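Local coordinates for protein nicotinate phosphoribosyltransferase (Vibrio cholerae, PDB 4HL7) that probably catalyses the ATP-dependent formation of nicotinate D-ribonucleotide from nicotinate and phosphoribosyl diphosphate, a step of NAD(+) biosynthesis, at residues D325-D330 with F347-F352; I265-T270 with G290-S295; D18-K23 with G212-H217. All coordinates share one frame; numbering follows the deposited sequence.

All three contacts reach one parallel sheet, which curves round as an alpha/beta barrel: interaction 3 at strand 210-213, interaction 2 at strands 290-293 and 265-267. Interaction 1 joins the loop entering helix 329-339 to the C-terminal end of strand 344-349, within the beta-alpha-beta unit 320-323, 329-339, 344-349. Their centres are 15 to 18 Å apart. Interactions 1 and 2 touch, Asp325 CG lying 3.4 Å from Asp294 O; interaction 3 stays about 7 Å from each at the nearest atoms. Along the chain interaction 3 closes first, then 2, then 1. Only interaction 3 reaches back to the N-terminal family region, tying it to the phosphoribosyltransferase region that holds the other two.

Interaction 1: D325-D330 with F347-F352; sequences DGLDFD and FGIGTF. With SO4 (sulfate ion), chain C.
The Phe352 ring carries Asp328 on one face, with CA of Asp328 3.7 Å from the ring centroid and almost on its normal, in a CH-pi contact. Its edge points at the face of Phe329 in a T-shaped pair, planes 73° apart, Phe352 CE1 standing over the middle of the Phe329 ring. With CG anti to its backbone N (chi1 172°), Phe352 reaches across to the other segment. Leu327 CD1 meets the edge of the Phe347 ring at CD2 (3.9 Å), and Leu327 CB rests on Ile349 CG1. Within the beta-alpha-beta unit 320-323, 329-339, 344-349 these contacts join the loop leading into the helix to the end of the second strand and the start of helix 351-354. Lys163 of helix 155-174 adds a cation-pi contact to Phe352, while the Asp328 carboxylate turns away to cap Gln331 N. The backbones also meet through water: one water accepts from Phe352 N (3.0 Å) and donates to Leu327 O (2.9 Å). It also donates to O1 of a sulfate, probably from the crystallisation liquor. Gly350 N donates to the same O1 (2.8 Å), and Thr351 grips sulfate O2 with both its N (3.0 Å) and OG1 (3.1 Å).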
loop_
_atom_site.group_PDB
_atom_site.type_symbol
_atom_site.label_atom_id
_atom_site.label_comp_id
_atom_site.label_asym_id
_atom_site.label_seq_id
_atom_site.Cartn_x
_atom_site.Cartn_y
_atom_site.Cartn_z
ATOM N N ASP A 325 -8.465 -5.420 -2.239
ATOM C CA ASP A 325 -9.432 -4.761 -1.340
ATOM C C ASP A 325 -9.855 -5.621 -0.159
ATOM O O ASP A 325 -10.954 -6.198 -0.149
ATOM C CB ASP A 325 -10.690 -4.270 -2.088
ATOM C CG ASP A 325 -11.565 -3.365 -1.222
ATOM O OD1 ASP A 325 -11.094 -2.869 -0.186
ATOM O OD2 ASP A 325 -12.734 -3.183 -1.559
ATOM N N GLY A 326 -9.004 -5.685 0.863
ATOM C CA GLY A 326 -9.322 -6.349 2.112
ATOM C C GLY A 326 -9.710 -7.814 1.934
ATOM O O GLY A 326 -10.685 -8.279 2.505
ATOM N N LEU A 327 -8.903 -8.553 1.173
ATOM C CA LEU A 327 -9.249 -9.959 0.826
ATOM C C LEU A 327 -9.004 -10.947 1.930
ATOM O O LEU A 327 -8.146 -10.744 2.766
ATOM C CB LEU A 327 -8.406 -10.391 -0.383
ATOM C CG LEU A 327 -8.908 -9.584 -1.599
ATOM C CD1 LEU A 327 -7.858 -9.641 -2.691
ATOM C CD2 LEU A 327 -10.263 -10.075 -2.154
ATOM N N ASP A 328 -9.685 -12.077 1.826
ATOM C CA ASP A 328 -9.338 -13.300 2.531
ATOM C C ASP A 328 -9.386 -14.411 1.465
ATOM O O ASP A 328 -9.703 -14.138 0.274
ATOM C CB ASP A 328 -10.362 -13.605 3.657
ATOM C CG ASP A 328 -11.811 -13.518 3.175
ATOM O OD1 ASP A 328 -12.590 -12.779 3.861
ATOM O OD2 ASP A 328 -12.194 -14.198 2.135
ATOM N N PHE A 329 -9.083 -15.642 1.863
ATOM C CA PHE A 329 -8.870 -16.682 0.809
ATOM C C PHE A 329 -10.187 -17.071 0.161
ATOM O O PHE A 329 -10.231 -17.384 -1.036
ATOM C CB PHE A 329 -8.204 -17.964 1.360
ATOM C CG PHE A 329 -6.730 -17.840 1.699
ATOM C CD1 PHE A 329 -5.883 -16.957 1.023
ATOM C CD2 PHE A 329 -6.171 -18.703 2.655
ATOM C CE1 PHE A 329 -4.522 -16.886 1.354
ATOM C CE2 PHE A 329 -4.792 -18.670 2.977
ATOM C CZ PHE A 329 -3.965 -17.759 2.327
ATOM N N ASP A 330 -11.294 -17.070 0.944
ATOM C CA ASP A 330 -12.556 -17.419 0.330
ATOM C C ASP A 330 -13.025 -16.396 -0.693
ATOM O O ASP A 330 -13.594 -16.733 -1.733
ATOM C CB ASP A 330 -13.626 -17.767 1.399
ATOM C CG ASP A 330 -13.277 -19.055 2.109
ATOM O OD1 ASP A 330 -13.187 -20.100 1.417
ATOM O OD2 ASP A 330 -13.013 -19.030 3.319
ATOM N N PHE A 347 -3.769 -12.021 -6.091
ATOM C CA PHE A 347 -4.426 -11.384 -4.921
ATOM C C PHE A 347 -3.403 -10.758 -3.999
ATOM O O PHE A 347 -2.575 -11.456 -3.486
ATOM C CB PHE A 347 -5.222 -12.475 -4.188
ATOM C CG PHE A 347 -6.270 -13.076 -5.108
ATOM C CD1 PHE A 347 -6.012 -14.273 -5.812
ATOM C CD2 PHE A 347 -7.432 -12.365 -5.388
ATOM C CE1 PHE A 347 -6.961 -14.756 -6.752
ATOM C CE2 PHE A 347 -8.367 -12.868 -6.324
ATOM C CZ PHE A 347 -8.103 -14.044 -6.996
ATOM N N GLY A 348 -3.450 -9.430 -3.862
ATOM C CA GLY A 348 -2.534 -8.729 -2.990
ATOM C C GLY A 348 -3.158 -8.673 -1.618
ATOM O O GLY A 348 -4.081 -7.883 -1.393
ATOM N N ILE A 349 -2.661 -9.499 -0.701
ATOM C CA ILE A 349 -3.259 -9.620 0.646
ATOM C C ILE A 349 -2.330 -9.116 1.775
ATOM O O ILE A 349 -1.124 -9.409 1.774
ATOM C CB ILE A 349 -3.679 -11.044 0.902
ATOM C CG1 ILE A 349 -4.557 -11.517 -0.295
ATOM C CG2 ILE A 349 -4.413 -11.119 2.241
ATOM C CD1 ILE A 349 -5.228 -12.906 -0.088
ATOM N N GLY A 350 -2.896 -8.314 2.664
ATOM C CA GLY A 350 -2.105 -7.665 3.716
ATOM C C GLY A 350 -2.476 -8.261 5.062
ATOM O O GLY A 350 -2.005 -9.324 5.427
ATOM N N THR A 351 -3.385 -7.579 5.750
ATOM C CA THR A 351 -3.821 -7.880 7.090
ATOM C C THR A 351 -4.165 -9.353 7.311
ATOM O O THR A 351 -3.766 -9.926 8.306
ATOM C CB THR A 351 -5.070 -6.978 7.398
ATOM O OG1 THR A 351 -4.690 -5.595 7.173
ATOM C CG2 THR A 351 -5.472 -7.099 8.769
ATOM N N PHE A 352 -4.906 -9.944 6.374
ATOM C CA PHE A 352 -5.374 -11.331 6.525
ATOM C C PHE A 352 -4.195 -12.262 6.646
ATOM O O PHE A 352 -4.291 -13.305 7.304
ATOM C CB PHE A 352 -6.234 -11.701 5.333
ATOM C CG PHE A 352 -6.631 -13.149 5.270
ATOM C CD1 PHE A 352 -5.911 -14.038 4.496
ATOM C CD2 PHE A 352 -7.784 -13.615 5.941
ATOM C CE1 PHE A 352 -6.301 -15.365 4.380
ATOM C CE2 PHE A 352 -8.172 -14.953 5.825
ATOM C CZ PHE A 352 -7.428 -15.816 5.023
HETATM S S SO4 C . -5.328 -5.558 3.217
HETATM O O1 SO4 C . -5.309 -6.971 2.680
HETATM O O2 SO4 C . -4.152 -5.197 4.101
HETATM O O3 SO4 C . -5.544 -4.644 2.076
HETATM O O4 SO4 C . -6.415 -5.358 4.218
HETATM O O HOH W 1 -6.305 -7.579 0.346
HETATM O O HOH W 2 -6.632 -8.729 4.200
#

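Interaction 2: I265-T270 with G290-S295; sequences IAPTDT and GVRHDS
Pro267 lays its CB over one face of the Arg292 guanidinium, offset toward the rim and 3.9 Å from NH1 of Arg292. Arg292, its chain extended from CB and then bent at chi3 (104°), gives NH2 to Thr229 OG1. The two residues are paired on the neighbouring parallel strands 265-267 and 290-293 of the barrel-like parallel sheet, in the TIM-barrel-like (alpha/beta barrel) domain of this family. The short strand axes lie 4.2 Å apart at their closest and run in the same sense at 37° to each other. Ala266 N donates to Gly290 O (3.1 Å), and Arg292 N donates to Ala266 O (2.8 Å). Ile265 sends CD1 against the backbone of Gly290, 3.4 Å from its N, and lays CG2 along the peptide between Val291 and Arg292. On the face that carries Ala266 and Val291, Thr268 CG2 meets Val291 CB (3.8 Å), and Phe276 of helix 273-279 covers this side.

Past the strand ends the contact becomes polar. Asp269 divides its carboxylate: OD1 accepts from His232 NE2, the predicted autophosphorylation site, which is unmodified here, and OD2 accepts from Ser295 OG on its anti side. Ser295 OG is also hydrogen-bonded to Asp390 N. A water that accepts from Asp294 N is hydrogen-bonded to Thr268 OG1 as well, a hydroxyl that Trp301 NE1 also reaches. The two carboxylate planes of Asp269 and Asp294 stand almost perpendicular; Asp294 OD2 also bonds Ser324 OG. A second water bridges the two acids, donating to Asp269 OD2 at 2.6 Å and to Asp294 OD1 at 2.7 Å.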
loop_
_atom_site.group_PDB
_atom_site.type_symbol
_atom_site.label_atom_id
_atom_site.label_comp_id
_atom_site.label_asym_id
_atom_site.label_seq_id
_atom_site.Cartn_x
_atom_site.Cartn_y
_atom_site.Cartn_z
ATOM N N ILE A 265 1.665 -1.510 -13.028
ATOM C CA ILE A 265 0.285 -1.891 -12.682
ATOM C C ILE A 265 -0.383 -0.663 -12.093
ATOM O O ILE A 265 0.008 -0.229 -11.018
ATOM C CB ILE A 265 0.250 -3.044 -11.627
ATOM C CG1 ILE A 265 0.883 -4.334 -12.186
ATOM C CG2 ILE A 265 -1.207 -3.331 -11.166
ATOM C CD1 ILE A 265 0.112 -4.963 -13.357
ATOM N N ALA A 266 -1.415 -0.121 -12.761
ATOM C CA ALA A 266 -2.096 1.146 -12.275
ATOM C C ALA A 266 -3.280 0.878 -11.379
ATOM O O ALA A 266 -4.127 0.046 -11.704
ATOM C CB ALA A 266 -2.567 1.991 -13.477
ATOM N N PRO A 267 -3.380 1.584 -10.242
ATOM C CA PRO A 267 -4.694 1.596 -9.612
ATOM C C PRO A 267 -5.703 2.415 -10.421
ATOM O O PRO A 267 -5.331 3.349 -11.116
ATOM C CB PRO A 267 -4.418 2.284 -8.262
ATOM C CG PRO A 267 -3.380 3.301 -8.664
ATOM C CD PRO A 267 -2.484 2.621 -9.677
ATOM N N THR A 268 -6.978 2.082 -10.311
ATOM C CA THR A 268 -7.964 2.701 -11.195
ATOM C C THR A 268 -8.890 3.641 -10.483
ATOM O O THR A 268 -9.759 4.332 -11.144
ATOM C CB THR A 268 -8.824 1.586 -11.898
ATOM O OG1 THR A 268 -9.588 0.927 -10.882
ATOM C CG2 THR A 268 -7.954 0.594 -12.578
ATOM N N ASP A 269 -8.747 3.750 -9.155
ATOM C CA ASP A 269 -9.733 4.441 -8.372
ATOM C C ASP A 269 -9.194 5.663 -7.603
ATOM O O ASP A 269 -9.760 6.053 -6.591
ATOM C CB ASP A 269 -10.403 3.461 -7.335
ATOM C CG ASP A 269 -9.409 2.923 -6.286
ATOM O OD1 ASP A 269 -8.187 2.833 -6.567
ATOM O OD2 ASP A 269 -9.874 2.567 -5.164
ATOM N N THR A 270 -8.165 6.306 -8.109
ATOM C CA THR A 270 -7.789 7.577 -7.502
ATOM C C THR A 270 -8.947 8.555 -7.657
ATOM O O THR A 270 -9.288 9.333 -6.757
ATOM C CB THR A 270 -6.576 8.173 -8.204
ATOM O OG1 THR A 270 -5.463 7.262 -8.144
ATOM C CG2 THR A 270 -6.206 9.551 -7.543
ATOM N N GLY A 290 -1.004 -4.129 -16.453
ATOM C CA GLY A 290 -2.311 -4.432 -15.894
ATOM C C GLY A 290 -2.752 -3.352 -14.920
ATOM O O GLY A 290 -2.163 -2.221 -14.867
ATOM N N VAL A 291 -3.751 -3.691 -14.122
ATOM C CA VAL A 291 -4.389 -2.711 -13.244
ATOM C C VAL A 291 -4.683 -3.364 -11.878
ATOM O O VAL A 291 -4.788 -4.612 -11.770
ATOM C CB VAL A 291 -5.723 -2.177 -13.845
ATOM C CG1 VAL A 291 -5.424 -1.219 -14.998
ATOM C CG2 VAL A 291 -6.646 -3.349 -14.339
ATOM N N ARG A 292 -4.918 -2.522 -10.880
ATOM C CA ARG A 292 -5.165 -3.010 -9.506
ATOM C C ARG A 292 -6.557 -2.583 -9.061
ATOM O O ARG A 292 -6.943 -1.415 -9.245
ATOM C CB ARG A 292 -4.098 -2.434 -8.546
ATOM C CG ARG A 292 -4.265 -2.914 -7.083
ATOM C CD ARG A 292 -3.116 -2.385 -6.181
ATOM N NE ARG A 292 -3.682 -1.291 -5.406
ATOM C CZ ARG A 292 -3.196 -0.054 -5.290
ATOM N NH1 ARG A 292 -3.912 0.853 -4.620
ATOM N NH2 ARG A 292 -1.995 0.280 -5.758
ATOM N N HIS A 293 -7.269 -3.505 -8.413
ATOM C CA HIS A 293 -8.598 -3.205 -7.857
ATOM C C HIS A 293 -8.466 -2.916 -6.391
ATOM O O HIS A 293 -7.896 -3.725 -5.659
ATOM C CB HIS A 293 -9.498 -4.426 -8.003
ATOM C CG HIS A 293 -10.821 -4.265 -7.335
ATOM N ND1 HIS A 293 -11.093 -4.831 -6.147
ATOM C CD2 HIS A 293 -11.906 -3.462 -7.648
ATOM C CE1 HIS A 293 -12.301 -4.456 -5.736
ATOM N NE2 HIS A 293 -12.802 -3.605 -6.647
ATOM N N ASP A 294 -9.023 -1.791 -5.933
ATOM C CA ASP A 294 -8.915 -1.452 -4.501
ATOM C C ASP A 294 -10.189 -0.922 -3.847
ATOM O O ASP A 294 -10.175 -0.617 -2.676
ATOM C CB ASP A 294 -7.816 -0.410 -4.301
ATOM C CG ASP A 294 -7.265 -0.384 -2.829
ATOM O OD1 ASP A 294 -7.131 0.743 -2.259
ATOM O OD2 ASP A 294 -6.989 -1.468 -2.230
ATOM N N SER A 295 -11.275 -0.751 -4.588
ATOM C CA SER A 295 -12.526 -0.310 -3.943
ATOM C C SER A 295 -13.714 -0.713 -4.796
ATOM O O SER A 295 -13.580 -0.882 -6.022
ATOM C CB SER A 295 -12.539 1.203 -3.756
ATOM O OG SER A 295 -12.470 1.840 -5.000
HETATM O O HOH W 3 -10.117 0.068 -7.843
HETATM O O HOH W 4 -8.833 2.728 -2.770
#

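Interaction 3: D18-K23 with G212-H217; sequences DLDAYK and GTSNYH
Asp18 OD1 takes a nearly straight hydrogen bond from Asn215 ND2 (2.9 Å, 168° at the hydrogen). Asp18 OD1 lies in the Asn215 amide plane, while the carboxylate and amide planes are 46° apart. The contact joins the N-terminal region, where the chain enters helix 21-33, to the turn between helix 216-222 and strand 210-213, which belongs to the parallel sheet of the barrel-like domain. That turn begins with an ST turn, Thr213 OG1 accepting from Asn215 N, and Asn215 is the N-cap of the helix that follows. CG anti to the backbone N (chi1 -172°) carries the Asn215 amide over to Asp18.

Asp18 OD1 also forms a salt bridge with Arg189, and Asn215 ND2 also bonds Thr186 OG1, so the pair belongs to a wider polar network. Asp20 OD1 accepts from Ser214 OG at 2.9 Å, the hydroxyl coming from above the carboxylate plane; Arg187 holds the other oxygen, OD2, in a salt bridge.

The backbones make a single bridge between Asp20 and Asn215. Ala21 N donates to Ser214 O at 2.7 Å, whereas the bond from Tyr216 N to Leu19 O is long at 3.4 Å and weak. Leu19 O also receives a CA-H...O contact from Asn215 CA.

Apolar contacts complete the joint. His217 CB comes 3.5 Å from Asp18 N, while its ND1 bonds Ser15 OG. Tyr216, tied through OH to Asn25, turns one ring face to Ala21, whose CB sits over the centre of the ring, 3.5 Å from the centroid.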
loop_
_atom_site.group_PDB
_atom_site.type_symbol
_atom_site.label_atom_id
_atom_site.label_comp_id
_atom_site.label_asym_id
_atom_site.label_seq_id
_atom_site.Cartn_x
_atom_site.Cartn_y
_atom_site.Cartn_z
ATOM N N ASP A 18 13.104 -2.977 4.301
ATOM C CA ASP A 18 11.928 -3.495 5.007
ATOM C C ASP A 18 10.743 -2.561 4.861
ATOM O O ASP A 18 10.323 -1.898 5.852
ATOM C CB ASP A 18 12.277 -3.672 6.490
ATOM C CG ASP A 18 11.207 -4.413 7.276
ATOM O OD1 ASP A 18 10.269 -4.986 6.684
ATOM O OD2 ASP A 18 11.271 -4.366 8.509
ATOM N N LEU A 19 10.216 -2.490 3.641
ATOM C CA LEU A 19 9.164 -1.582 3.257
ATOM C C LEU A 19 8.582 -2.056 1.943
ATOM O O LEU A 19 9.176 -2.979 1.311
ATOM C CB LEU A 19 9.683 -0.110 3.131
ATOM C CG LEU A 19 11.091 0.162 2.554
ATOM C CD1 LEU A 19 11.182 -0.179 1.076
ATOM C CD2 LEU A 19 11.396 1.661 2.771
ATOM N N ASP A 20 7.462 -1.443 1.504
ATOM C CA ASP A 20 6.886 -1.852 0.183
ATOM C C ASP A 20 7.795 -1.375 -0.923
ATOM O O ASP A 20 8.159 -0.205 -0.966
ATOM C CB ASP A 20 5.492 -1.255 0.012
ATOM C CG ASP A 20 4.422 -1.966 0.891
ATOM O OD1 ASP A 20 4.657 -3.115 1.372
ATOM O OD2 ASP A 20 3.335 -1.362 1.044
ATOM N N ALA A 21 8.089 -2.269 -1.873
ATOM C CA ALA A 21 9.041 -2.013 -2.918
ATOM C C ALA A 21 8.628 -0.824 -3.734
ATOM O O ALA A 21 9.503 -0.072 -4.225
ATOM C CB ALA A 21 9.116 -3.249 -3.808
ATOM N N TYR A 22 7.315 -0.628 -3.907
ATOM C CA TYR A 22 6.869 0.490 -4.771
ATOM C C TYR A 22 7.263 1.877 -4.190
ATOM O O TYR A 22 7.225 2.842 -4.910
ATOM C CB TYR A 22 5.340 0.461 -5.001
ATOM C CG TYR A 22 4.525 1.121 -3.846
ATOM C CD1 TYR A 22 3.942 0.354 -2.849
ATOM C CD2 TYR A 22 4.374 2.527 -3.760
ATOM C CE1 TYR A 22 3.211 0.928 -1.808
ATOM C CE2 TYR A 22 3.665 3.116 -2.707
ATOM C CZ TYR A 22 3.086 2.311 -1.724
ATOM O OH TYR A 22 2.377 2.886 -0.679
ATOM N N LYS A 23 7.615 1.952 -2.888
ATOM C CA LYS A 23 8.029 3.209 -2.294
ATOM C C LYS A 23 9.392 3.605 -2.798
ATOM O O LYS A 23 9.610 4.781 -3.176
ATOM C CB LYS A 23 7.995 3.129 -0.735
ATOM C CG LYS A 23 6.575 2.911 -0.245
ATOM C CD LYS A 23 5.981 4.080 0.532
ATOM C CE LYS A 23 5.513 5.191 -0.362
ATOM N NZ LYS A 23 4.870 6.273 0.457
ATOM N N GLY A 212 4.899 -13.386 -5.371
ATOM C CA GLY A 212 6.034 -12.689 -4.718
ATOM C C GLY A 212 5.547 -11.914 -3.487
ATOM O O GLY A 212 4.499 -12.223 -2.913
ATOM N N THR A 213 6.313 -10.903 -3.105
ATOM C CA THR A 213 5.991 -10.085 -1.908
ATOM C C THR A 213 6.328 -8.656 -2.232
ATOM O O THR A 213 7.230 -8.396 -3.031
ATOM C CB THR A 213 6.821 -10.552 -0.680
ATOM O OG1 THR A 213 6.631 -9.624 0.376
ATOM C CG2 THR A 213 8.319 -10.622 -0.990
ATOM N N SER A 214 5.578 -7.701 -1.661
ATOM C CA SER A 214 5.942 -6.305 -1.854
ATOM C C SER A 214 7.152 -5.880 -1.010
ATOM O O SER A 214 7.715 -4.838 -1.269
ATOM C CB SER A 214 4.756 -5.379 -1.533
ATOM O OG SER A 214 4.442 -5.559 -0.163
ATOM N N ASN A 215 7.552 -6.692 -0.018
ATOM C CA ASN A 215 8.615 -6.302 0.871
ATOM C C ASN A 215 10.017 -6.645 0.272
ATOM O O ASN A 215 10.330 -7.814 0.096
ATOM C CB ASN A 215 8.383 -6.988 2.222
ATOM C CG ASN A 215 9.329 -6.489 3.301
ATOM O OD1 ASN A 215 10.542 -6.616 3.180
ATOM N ND2 ASN A 215 8.772 -5.868 4.332
ATOM N N TYR A 216 10.845 -5.623 -0.001
ATOM C CA TYR A 216 12.179 -5.869 -0.606
ATOM C C TYR A 216 13.045 -6.712 0.332
ATOM O O TYR A 216 13.769 -7.669 -0.102
ATOM C CB TYR A 216 12.906 -4.523 -0.900
ATOM C CG TYR A 216 12.740 -4.023 -2.335
ATOM C CD1 TYR A 216 12.827 -4.906 -3.405
ATOM C CD2 TYR A 216 12.521 -2.661 -2.601
ATOM C CE1 TYR A 216 12.695 -4.456 -4.739
ATOM C CE2 TYR A 216 12.390 -2.182 -3.915
ATOM C CZ TYR A 216 12.520 -3.084 -4.987
ATOM O OH TYR A 216 12.365 -2.636 -6.318
ATOM N N HIS A 217 13.047 -6.348 1.604
ATOM C CA HIS A 217 13.885 -7.069 2.588
ATOM C C HIS A 217 13.603 -8.550 2.649
ATOM O O HIS A 217 14.544 -9.400 2.672
ATOM C CB HIS A 217 13.716 -6.450 3.978
ATOM C CG HIS A 217 14.593 -7.082 5.030
ATOM N ND1 HIS A 217 15.803 -6.608 5.338
ATOM C CD2 HIS A 217 14.398 -8.203 5.828
ATOM C CE1 HIS A 217 16.361 -7.368 6.293
ATOM N NE2 HIS A 217 15.503 -8.333 6.605
#